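Local coordinates for DegV family protein (Eubacterium eligens, PDB 3FDJ) that is of unknown function but probably binds a fatty acid or a similar lipid, at residues D38-I44 with A258-S263; G56-T60 with N164-R170; R227-N233 with R268-S274. One frame throughout, in Å; residues are numbered along the deposited sequence.

The contacts sit on or near helix 260-266, where the sheet containing strands 21-30 and 59-61 meets the sheet containing 226-230 and 271-276. Contact 1 holds the start of this helix, contact 2 lies beside its tyrosines, and contact 3 includes strand 271-276, which follows it. Centres of contacts 1 and 3 are about 13 Å apart, those of 1 and 2 about 17 Å, those of 2 and 3 about 19 Å. Along the chain, contact 2 is nested within contact 1 and closes before contact 3 opens; contacts 1 and 3 interleave. Thr-60, Leu-261 and Ile-272 all approach hexaethylene glycol, probably from the crystallisation liquor, consistent with a possible lipid pocket between the two halves.

Contact 1. Residues D38-I44 with A258-S263; sequences DDGQLDI and AGGLCS
A carboxylate 222 residues earlier in the chain than Gly-260 supplies the first acceptors for helix 260-266. Asp-38, buried just after strand 35-37, extends its chi1 t side chain toward the helix start: Gly-260 N donates to Asp-38 OD1 at 2.8 Å and Leu-261 N to Asp-38 OD2 at 3.0 Å. Asp-38 OD2 also accepts a hydrogen bond from Ser-10, just after strand 5-9. The closest backbone approach is Asp-38 CA to Gly-260 CA, 5.0 Å; a CB on Gly-260 would collide with Leu-42 CD2 and Asp-38 OD1.

Gly-259 is the N-cap, and its O receives Ser-263 N at 2.9 Å and Ser-263 OG (chi1 m) at 2.7 Å. After Asp-38 the first segment loops outward through an Asx turn (Gln-41 N to Asp-39 OD1, 2.8 Å) inside a type I turn, Asp-39 to Leu-42, then returns. Leu-42, t/p, sets CD2 3.7 Å from Gly-260 CA. Ile-44, m/t, opens helix 44-52 behind the N-cap Asp-43; its CD1 lies 3.6 Å from Gly-259 C and from Gly-260 N, and its CG2 3.7 Å from Ser-263 OG.

Paired acceptance of the first free amides by an acidic side chain is typical of tertiary N-terminal helix capping, here joining the two halves of the DegV fold.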
loop_
_atom_site.group_PDB
_atom_site.type_symbol
_atom_site.label_atom_id
_atom_site.label_comp_id
_atom_site.label_asym_id
_atom_site.label_seq_id
_atom_site.Cartn_x
_atom_site.Cartn_y
_atom_site.Cartn_z
ATOM N N ASP A 38 2.647 13.168 4.447
ATOM C CA ASP A 38 2.792 12.380 3.220
ATOM C C ASP A 38 1.870 12.936 2.133
ATOM O O ASP A 38 0.907 12.306 1.718
ATOM C CB ASP A 38 2.486 10.892 3.522
ATOM C CG ASP A 38 2.775 9.962 2.348
ATOM O OD1 ASP A 38 3.414 10.403 1.359
ATOM O OD2 ASP A 38 2.384 8.759 2.435
ATOM N N ASP A 39 2.208 14.119 1.637
ATOM C CA ASP A 39 1.382 14.804 0.655
ATOM C C ASP A 39 2.244 15.183 -0.541
ATOM O O ASP A 39 3.391 14.708 -0.673
ATOM C CB ASP A 39 0.713 16.036 1.307
ATOM C CG ASP A 39 1.718 17.099 1.780
ATOM O OD1 ASP A 39 2.926 17.015 1.461
ATOM O OD2 ASP A 39 1.284 18.033 2.492
ATOM N N GLY A 40 1.736 16.078 -1.389
ATOM C CA GLY A 40 2.519 16.566 -2.538
ATOM C C GLY A 40 3.794 17.342 -2.235
ATOM O O GLY A 40 4.636 17.525 -3.105
ATOM N N GLN A 41 3.939 17.828 -1.010
ATOM C CA GLN A 41 5.084 18.657 -0.652
ATOM C C GLN A 41 6.268 17.844 -0.128
ATOM O O GLN A 41 7.357 18.382 0.017
ATOM C CB GLN A 41 4.685 19.673 0.422
ATOM C CG GLN A 41 3.465 20.491 0.084
ATOM C CD GLN A 41 3.683 21.276 -1.178
ATOM O OE1 GLN A 41 2.998 21.054 -2.181
ATOM N NE2 GLN A 41 4.668 22.176 -1.153
ATOM N N LEU A 42 6.067 16.563 0.166
ATOM C CA LEU A 42 7.085 15.790 0.873
ATOM C C LEU A 42 8.349 15.455 0.064
ATOM O O LEU A 42 8.282 14.878 -1.032
ATOM C CB LEU A 42 6.477 14.495 1.421
ATOM C CG LEU A 42 7.361 13.663 2.346
ATOM C CD1 LEU A 42 7.822 14.468 3.530
ATOM C CD2 LEU A 42 6.573 12.421 2.794
ATOM N N ASP A 43 9.502 15.803 0.634
ATOM C CA ASP A 43 10.795 15.424 0.086
ATOM C C ASP A 43 11.225 14.128 0.782
ATOM O O ASP A 43 11.790 14.138 1.870
ATOM C CB ASP A 43 11.829 16.540 0.300
ATOM C CG ASP A 43 13.218 16.172 -0.240
ATOM O OD1 ASP A 43 13.476 14.984 -0.536
ATOM O OD2 ASP A 43 14.067 17.081 -0.373
ATOM N N ILE A 44 10.926 13.013 0.143
ATOM C CA ILE A 44 11.109 11.704 0.776
ATOM C C ILE A 44 12.580 11.386 0.955
ATOM O O ILE A 44 12.972 10.846 1.977
ATOM C CB ILE A 44 10.407 10.598 -0.026
ATOM C CG1 ILE A 44 8.897 10.726 0.141
ATOM C CG2 ILE A 44 10.874 9.212 0.428
ATOM C CD1 ILE A 44 8.084 10.003 -0.899
ATOM N N ALA A 258 7.430 4.502 -4.152
ATOM C CA ALA A 258 6.656 4.533 -2.912
ATOM C C ALA A 258 6.450 5.965 -2.431
ATOM O O ALA A 258 7.255 6.861 -2.724
ATOM C CB ALA A 258 7.350 3.694 -1.843
ATOM N N GLY A 259 5.336 6.191 -1.725
ATOM C CA GLY A 259 5.074 7.457 -1.066
ATOM C C GLY A 259 5.746 7.471 0.288
ATOM O O GLY A 259 6.519 6.569 0.599
ATOM N N GLY A 260 5.452 8.507 1.070
ATOM C CA GLY A 260 6.100 8.748 2.359
ATOM C C GLY A 260 5.904 7.628 3.380
ATOM O O GLY A 260 6.852 7.165 3.985
ATOM N N LEU A 261 4.660 7.205 3.564
ATOM C CA LEU A 261 4.324 6.200 4.564
ATOM C C LEU A 261 4.976 4.874 4.225
ATOM O O LEU A 261 5.631 4.246 5.065
ATOM C CB LEU A 261 2.799 6.031 4.629
ATOM C CG LEU A 261 2.216 5.159 5.749
ATOM C CD1 LEU A 261 2.394 3.677 5.473
ATOM C CD2 LEU A 261 2.823 5.568 7.116
ATOM N N CYS A 262 4.803 4.421 2.991
ATOM C CA CYS A 262 5.436 3.179 2.577
ATOM C C CYS A 262 6.964 3.285 2.587
ATOM O O CYS A 262 7.632 2.320 2.935
ATOM C CB CYS A 262 4.911 2.681 1.235
ATOM S SG CYS A 262 3.179 2.014 1.359
ATOM N N SER A 263 7.516 4.450 2.282
ATOM C CA SER A 263 8.981 4.645 2.338
ATOM C C SER A 263 9.481 4.537 3.774
ATOM O O SER A 263 10.518 3.936 4.017
ATOM C CB SER A 263 9.403 5.973 1.700
ATOM O OG SER A 263 9.142 5.981 0.293
#

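Contact 2. Residues G56-T60 with N164-R170; sequences GRSYT and NLAQNGR
Helix 163-167 and the loop that ends it face residues 56-60 through amide side chains; the closest CA pair, Tyr-59 and Asn-168, is 7.0 Å apart. Asn-164, chi1 m, bonds both amides that follow it: its OD1 accepts Gln-167 NE2 at 3.0 Å, its O accepts Asn-168 ND2 at 2.9 Å, and its ND2 bonds Tyr-264 O. Gln-167, p/t, reaches across so that Ser-58 N donates to Gln-167 OE1 at 3.2 Å; water 1 joins its NE2 (3.1 Å) to Gly-56 O (2.8 Å) and Ser-58 OG (2.7 Å), a hydroxyl also bonded to Tyr-264. Asn-168, chi1 m, leaves the helical conformation; its ND2 makes a weak 3.4 Å hydrogen bond to Ser-58 O, while water 2 links its OD1 (2.6 Å) to Thr-60 N (2.9 Å). Gly-169, with phi 71°, is C-prime of a Schellman motif: Gly-169 N to Ala-166 O 3.1 Å, Arg-170 N to Leu-165 O 2.8 Å. Arg-170 (m, t, t) stretches beside Thr-60, its NE bonded to Met-87 O and its NH1 (2.9 Å) linked by water 3 to Thr-60 O (3.2 Å). Amides, hydroxyls and three bridging waters imply a hydrated polar seam between the two halves.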
loop_
_atom_site.group_PDB
_atom_site.type_symbol
_atom_site.label_atom_id
_atom_site.label_comp_id
_atom_site.label_asym_id
_atom_site.label_seq_id
_atom_site.Cartn_x
_atom_site.Cartn_y
_atom_site.Cartn_z
ATOM N N GLY A 56 16.619 8.934 17.900
ATOM C CA GLY A 56 15.440 8.719 18.728
ATOM C C GLY A 56 14.311 7.973 18.031
ATOM O O GLY A 56 14.466 7.468 16.915
ATOM N N ARG A 57 13.170 7.906 18.699
ATOM C CA ARG A 57 12.023 7.199 18.169
ATOM C C ARG A 57 11.350 8.023 17.088
ATOM O O ARG A 57 11.448 9.244 17.077
ATOM C CB ARG A 57 11.027 6.911 19.288
ATOM C CG ARG A 57 11.602 6.032 20.388
ATOM C CD ARG A 57 10.816 6.162 21.676
ATOM N NE ARG A 57 11.411 7.125 22.605
ATOM C CZ ARG A 57 10.995 8.379 22.767
ATOM N NH1 ARG A 57 9.987 8.856 22.059
ATOM N NH2 ARG A 57 11.586 9.162 23.642
ATOM N N SER A 58 10.676 7.340 16.172
ATOM C CA SER A 58 9.844 8.002 15.191
ATOM C C SER A 58 8.530 7.245 15.127
ATOM O O SER A 58 8.457 6.075 15.521
ATOM C CB SER A 58 10.516 8.070 13.820
ATOM O OG SER A 58 10.995 6.804 13.430
ATOM N N TYR A 59 7.514 7.939 14.631
ATOM C CA TYR A 59 6.125 7.529 14.764
ATOM C C TYR A 59 5.351 7.825 13.503
ATOM O O TYR A 59 5.768 8.653 12.707
ATOM C CB TYR A 59 5.457 8.329 15.881
ATOM C CG TYR A 59 6.206 8.320 17.184
ATOM C CD1 TYR A 59 6.024 7.288 18.099
ATOM C CD2 TYR A 59 7.111 9.315 17.486
ATOM C CE1 TYR A 59 6.728 7.260 19.294
ATOM C CE2 TYR A 59 7.801 9.309 18.675
ATOM C CZ TYR A 59 7.603 8.277 19.574
ATOM O OH TYR A 59 8.294 8.268 20.759
ATOM N N THR A 60 4.215 7.146 13.328
ATOM C CA THR A 60 3.273 7.506 12.301
ATOM C C THR A 60 1.895 7.738 12.910
ATOM O O THR A 60 1.582 7.229 13.988
ATOM C CB THR A 60 3.192 6.439 11.167
ATOM O OG1 THR A 60 2.780 5.166 11.695
ATOM C CG2 THR A 60 4.565 6.298 10.488
ATOM N N ASN A 164 11.963 0.382 11.477
ATOM C CA ASN A 164 10.786 1.238 11.715
ATOM C C ASN A 164 9.512 0.440 12.022
ATOM O O ASN A 164 8.725 0.802 12.919
ATOM C CB ASN A 164 10.602 2.228 10.554
ATOM C CG ASN A 164 11.750 3.214 10.454
ATOM O OD1 ASN A 164 12.428 3.487 11.444
ATOM N ND2 ASN A 164 11.983 3.743 9.259
ATOM N N LEU A 165 9.295 -0.653 11.299
ATOM C CA LEU A 165 8.232 -1.584 11.656
ATOM C C LEU A 165 8.390 -2.094 13.089
ATOM O O LEU A 165 7.445 -2.068 13.873
ATOM C CB LEU A 165 8.184 -2.780 10.693
ATOM C CG LEU A 165 7.626 -2.500 9.305
ATOM C CD1 LEU A 165 8.153 -3.556 8.317
ATOM C CD2 LEU A 165 6.103 -2.411 9.295
ATOM N N ALA A 166 9.598 -2.530 13.430
ATOM C CA ALA A 166 9.864 -3.124 14.731
ATOM C C ALA A 166 9.722 -2.112 15.859
ATOM O O ALA A 166 9.106 -2.431 16.876
ATOM C CB ALA A 166 11.257 -3.794 14.771
ATOM N N GLN A 167 10.243 -0.893 15.688
ATOM C CA GLN A 167 10.171 0.073 16.790
ATOM C C GLN A 167 8.737 0.523 17.017
ATOM O O GLN A 167 8.415 0.984 18.097
ATOM C CB GLN A 167 11.091 1.282 16.577
ATOM C CG GLN A 167 10.606 2.285 15.549
ATOM C CD GLN A 167 11.437 3.562 15.518
ATOM O OE1 GLN A 167 11.548 4.271 16.531
ATOM N NE2 GLN A 167 11.989 3.883 14.351
ATOM N N ASN A 168 7.889 0.379 16.001
ATOM C CA ASN A 168 6.468 0.709 16.126
ATOM C C ASN A 168 5.557 -0.485 16.440
ATOM O O ASN A 168 4.321 -0.362 16.374
ATOM C CB ASN A 168 6.001 1.451 14.867
ATOM C CG ASN A 168 6.471 2.894 14.843
ATOM O OD1 ASN A 168 5.949 3.743 15.582
ATOM N ND2 ASN A 168 7.464 3.178 14.027
ATOM N N GLY A 169 6.159 -1.620 16.794
ATOM C CA GLY A 169 5.419 -2.813 17.196
ATOM C C GLY A 169 4.684 -3.516 16.076
ATOM O O GLY A 169 3.720 -4.240 16.330
ATOM N N ARG A 170 5.120 -3.318 14.835
ATOM C CA ARG A 170 4.398 -3.900 13.701
ATOM C C ARG A 170 5.013 -5.173 13.121
ATOM O O ARG A 170 4.418 -5.807 12.236
ATOM C CB ARG A 170 4.153 -2.823 12.639
ATOM C CG ARG A 170 3.071 -1.897 13.168
ATOM C CD ARG A 170 2.921 -0.620 12.442
ATOM N NE ARG A 170 1.665 -0.023 12.892
ATOM C CZ ARG A 170 1.537 1.125 13.551
ATOM N NH1 ARG A 170 0.330 1.528 13.916
ATOM N NH2 ARG A 170 2.590 1.889 13.825
HETATM O O HOH W 1 13.535 6.618 14.423
HETATM O O HOH W 2 3.654 4.976 15.234
HETATM O O HOH W 3 0.478 4.288 14.709
#

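Contact 3. Residues R227-N233 with R268-S274; sequences RICHVEN and RGGIILS
Strands 226-230 and 271-276 run antiparallel: the axes of segments 227-230 and 271-274 come within 4.8 Å, with 166° between their N-to-C directions. Arg-227/Ser-274 and Cys-229/Ile-272 are hydrogen-bonded pairs, each N to O distance being 2.9 Å; Ile-228/Leu-273 and His-230/Ile-271 are the non-hydrogen-bonded pairs between. On one face Ile-228 (m/t) sets CG1 3.9 Å from Leu-273 CB (Leu-273 p/p) and CG2 3.9 Å from Ile-271 CG2, while Ile-271, m/m in the conformer given, turns CD1 to 3.4 Å from His-230 CB. On the other, Cys-229, p, places SG 3.9 Å from Ile-272 CB, and Arg-227, m/m/t, swings away to salt bridges with Glu-127 and Asp-252.

Past the ladder Val-231 N bonds Gly-270 O at 2.9 Å and Gly-269 N bonds Val-231 O at 2.8 Å. His-230, p, curls so that ND1 takes Asn-233 N at 3.0 Å. Glu-232, at a left-handed backbone position, extends m/t: OE1 forms a salt bridge with Arg-268 NE, 2.6 Å. Asn-233, t, gives ND2 to Gly-269 O at 2.9 Å and caps helix 234-248 through OD1. That helix links strand 226-230 to its parallel neighbour 253-257, the beta-alpha-beta crossover built into the mixed second sheet of the DegV fold.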
loop_
_atom_site.group_PDB
_atom_site.type_symbol
_atom_site.label_atom_id
_atom_site.label_comp_id
_atom_site.label_asym_id
_atom_site.label_seq_id
_atom_site.Cartn_x
_atom_site.Cartn_y
_atom_site.Cartn_z
ATOM N N ARG A 227 1.773 -4.694 -9.967
ATOM C CA ARG A 227 2.138 -3.337 -9.553
ATOM C C ARG A 227 3.281 -3.461 -8.560
ATOM O O ARG A 227 3.201 -4.237 -7.614
ATOM C CB ARG A 227 0.926 -2.608 -8.918
ATOM C CG ARG A 227 -0.229 -2.358 -9.895
ATOM C CD ARG A 227 0.160 -1.396 -10.991
ATOM N NE ARG A 227 -0.917 -1.151 -11.955
ATOM C CZ ARG A 227 -1.085 -1.761 -13.124
ATOM N NH1 ARG A 227 -0.222 -2.659 -13.583
ATOM N NH2 ARG A 227 -2.112 -1.399 -13.879
ATOM N N ILE A 228 4.364 -2.736 -8.805
ATOM C CA ILE A 228 5.550 -2.806 -7.952
ATOM C C ILE A 228 5.961 -1.386 -7.547
ATOM O O ILE A 228 6.208 -0.536 -8.428
ATOM C CB ILE A 228 6.749 -3.451 -8.691
ATOM C CG1 ILE A 228 6.375 -4.787 -9.346
ATOM C CG2 ILE A 228 7.967 -3.571 -7.743
ATOM C CD1 ILE A 228 7.482 -5.417 -10.268
ATOM N N CYS A 229 6.022 -1.119 -6.242
ATOM C CA CYS A 229 6.600 0.122 -5.751
ATOM C C CYS A 229 7.932 -0.163 -5.063
ATOM O O CYS A 229 8.208 -1.298 -4.633
ATOM C CB CYS A 229 5.639 0.923 -4.857
ATOM S SG CYS A 229 5.541 0.310 -3.264
ATOM N N HIS A 230 8.795 0.847 -5.053
ATOM C CA HIS A 230 10.116 0.748 -4.509
ATOM C C HIS A 230 10.486 2.007 -3.758
ATOM O O HIS A 230 9.978 3.100 -4.043
ATOM C CB HIS A 230 11.143 0.476 -5.615
ATOM C CG HIS A 230 11.305 1.610 -6.565
ATOM N ND1 HIS A 230 12.166 2.661 -6.327
ATOM C CD2 HIS A 230 10.662 1.900 -7.720
ATOM C CE1 HIS A 230 12.066 3.532 -7.314
ATOM N NE2 HIS A 230 11.160 3.093 -8.173
ATOM N N VAL A 231 11.381 1.840 -2.800
ATOM C CA VAL A 231 11.932 2.928 -2.014
ATOM C C VAL A 231 13.385 3.065 -2.435
ATOM O O VAL A 231 14.268 2.366 -1.906
ATOM C CB VAL A 231 11.890 2.631 -0.516
ATOM C CG1 VAL A 231 12.351 3.876 0.262
ATOM C CG2 VAL A 231 10.492 2.163 -0.087
ATOM N N GLU A 232 13.613 3.952 -3.386
ATOM C CA GLU A 232 14.955 4.214 -3.949
ATOM C C GLU A 232 15.620 2.915 -4.381
ATOM O O GLU A 232 16.798 2.686 -4.125
ATOM C CB GLU A 232 15.800 5.012 -2.943
ATOM C CG GLU A 232 15.099 6.317 -2.565
ATOM C CD GLU A 232 16.000 7.351 -1.905
ATOM O OE1 GLU A 232 17.055 6.982 -1.343
ATOM O OE2 GLU A 232 15.633 8.542 -1.949
ATOM N N ASN A 233 14.847 2.054 -5.035
ATOM C CA ASN A 233 15.388 0.854 -5.623
ATOM C C ASN A 233 14.707 0.523 -6.933
ATOM O O ASN A 233 14.158 -0.551 -7.123
ATOM C CB ASN A 233 15.303 -0.303 -4.654
ATOM C CG ASN A 233 16.312 -1.373 -4.961
ATOM O OD1 ASN A 233 16.991 -1.304 -5.993
ATOM N ND2 ASN A 233 16.454 -2.347 -4.058
ATOM N N ARG A 268 14.692 2.283 2.960
ATOM C CA ARG A 268 15.524 2.386 1.784
ATOM C C ARG A 268 15.875 0.996 1.283
ATOM O O ARG A 268 16.261 0.116 2.061
ATOM C CB ARG A 268 16.809 3.155 2.108
ATOM C CG ARG A 268 17.323 3.960 0.981
ATOM C CD ARG A 268 18.259 5.050 1.517
ATOM N NE ARG A 268 17.856 6.369 1.041
ATOM C CZ ARG A 268 18.150 7.524 1.639
ATOM N NH1 ARG A 268 18.839 7.553 2.777
ATOM N NH2 ARG A 268 17.743 8.663 1.095
ATOM N N GLY A 269 15.706 0.810 -0.023
ATOM C CA GLY A 269 16.007 -0.445 -0.687
ATOM C C GLY A 269 14.788 -1.328 -0.862
ATOM O O GLY A 269 14.810 -2.299 -1.616
ATOM N N GLY A 270 13.720 -1.028 -0.136
ATOM C CA GLY A 270 12.577 -1.908 -0.078
ATOM C C GLY A 270 11.762 -1.968 -1.357
ATOM O O GLY A 270 11.708 -0.987 -2.149
ATOM N N ILE A 271 11.147 -3.136 -1.566
ATOM C CA ILE A 271 10.240 -3.400 -2.682
ATOM C C ILE A 271 8.915 -3.921 -2.132
ATOM O O ILE A 271 8.908 -4.698 -1.174
ATOM C CB ILE A 271 10.829 -4.476 -3.618
ATOM C CG1 ILE A 271 12.102 -3.963 -4.307
ATOM C CG2 ILE A 271 9.781 -4.954 -4.630
ATOM C CD1 ILE A 271 11.860 -2.868 -5.295
ATOM N N ILE A 272 7.801 -3.508 -2.725
ATOM C CA ILE A 272 6.510 -4.136 -2.449
ATOM C C ILE A 272 5.819 -4.389 -3.785
ATOM O O ILE A 272 5.802 -3.519 -4.651
ATOM C CB ILE A 272 5.589 -3.253 -1.589
ATOM C CG1 ILE A 272 6.330 -2.610 -0.409
ATOM C CG2 ILE A 272 4.387 -4.075 -1.121
ATOM C CD1 ILE A 272 5.459 -1.618 0.365
ATOM N N LEU A 273 5.251 -5.572 -3.950
ATOM C CA LEU A 273 4.529 -5.886 -5.155
ATOM C C LEU A 273 3.182 -6.485 -4.883
ATOM O O LEU A 273 2.973 -7.161 -3.881
ATOM C CB LEU A 273 5.334 -6.775 -6.108
ATOM C CG LEU A 273 5.459 -8.271 -5.972
ATOM C CD1 LEU A 273 4.160 -9.014 -6.443
ATOM C CD2 LEU A 273 6.660 -8.738 -6.818
ATOM N N SER A 274 2.248 -6.193 -5.762
ATOM C CA SER A 274 0.953 -6.808 -5.704
ATOM C C SER A 274 0.519 -7.310 -7.064
ATOM O O SER A 274 0.915 -6.756 -8.103
ATOM C CB SER A 274 -0.064 -5.837 -5.116
ATOM O OG SER A 274 -1.303 -6.494 -4.939
#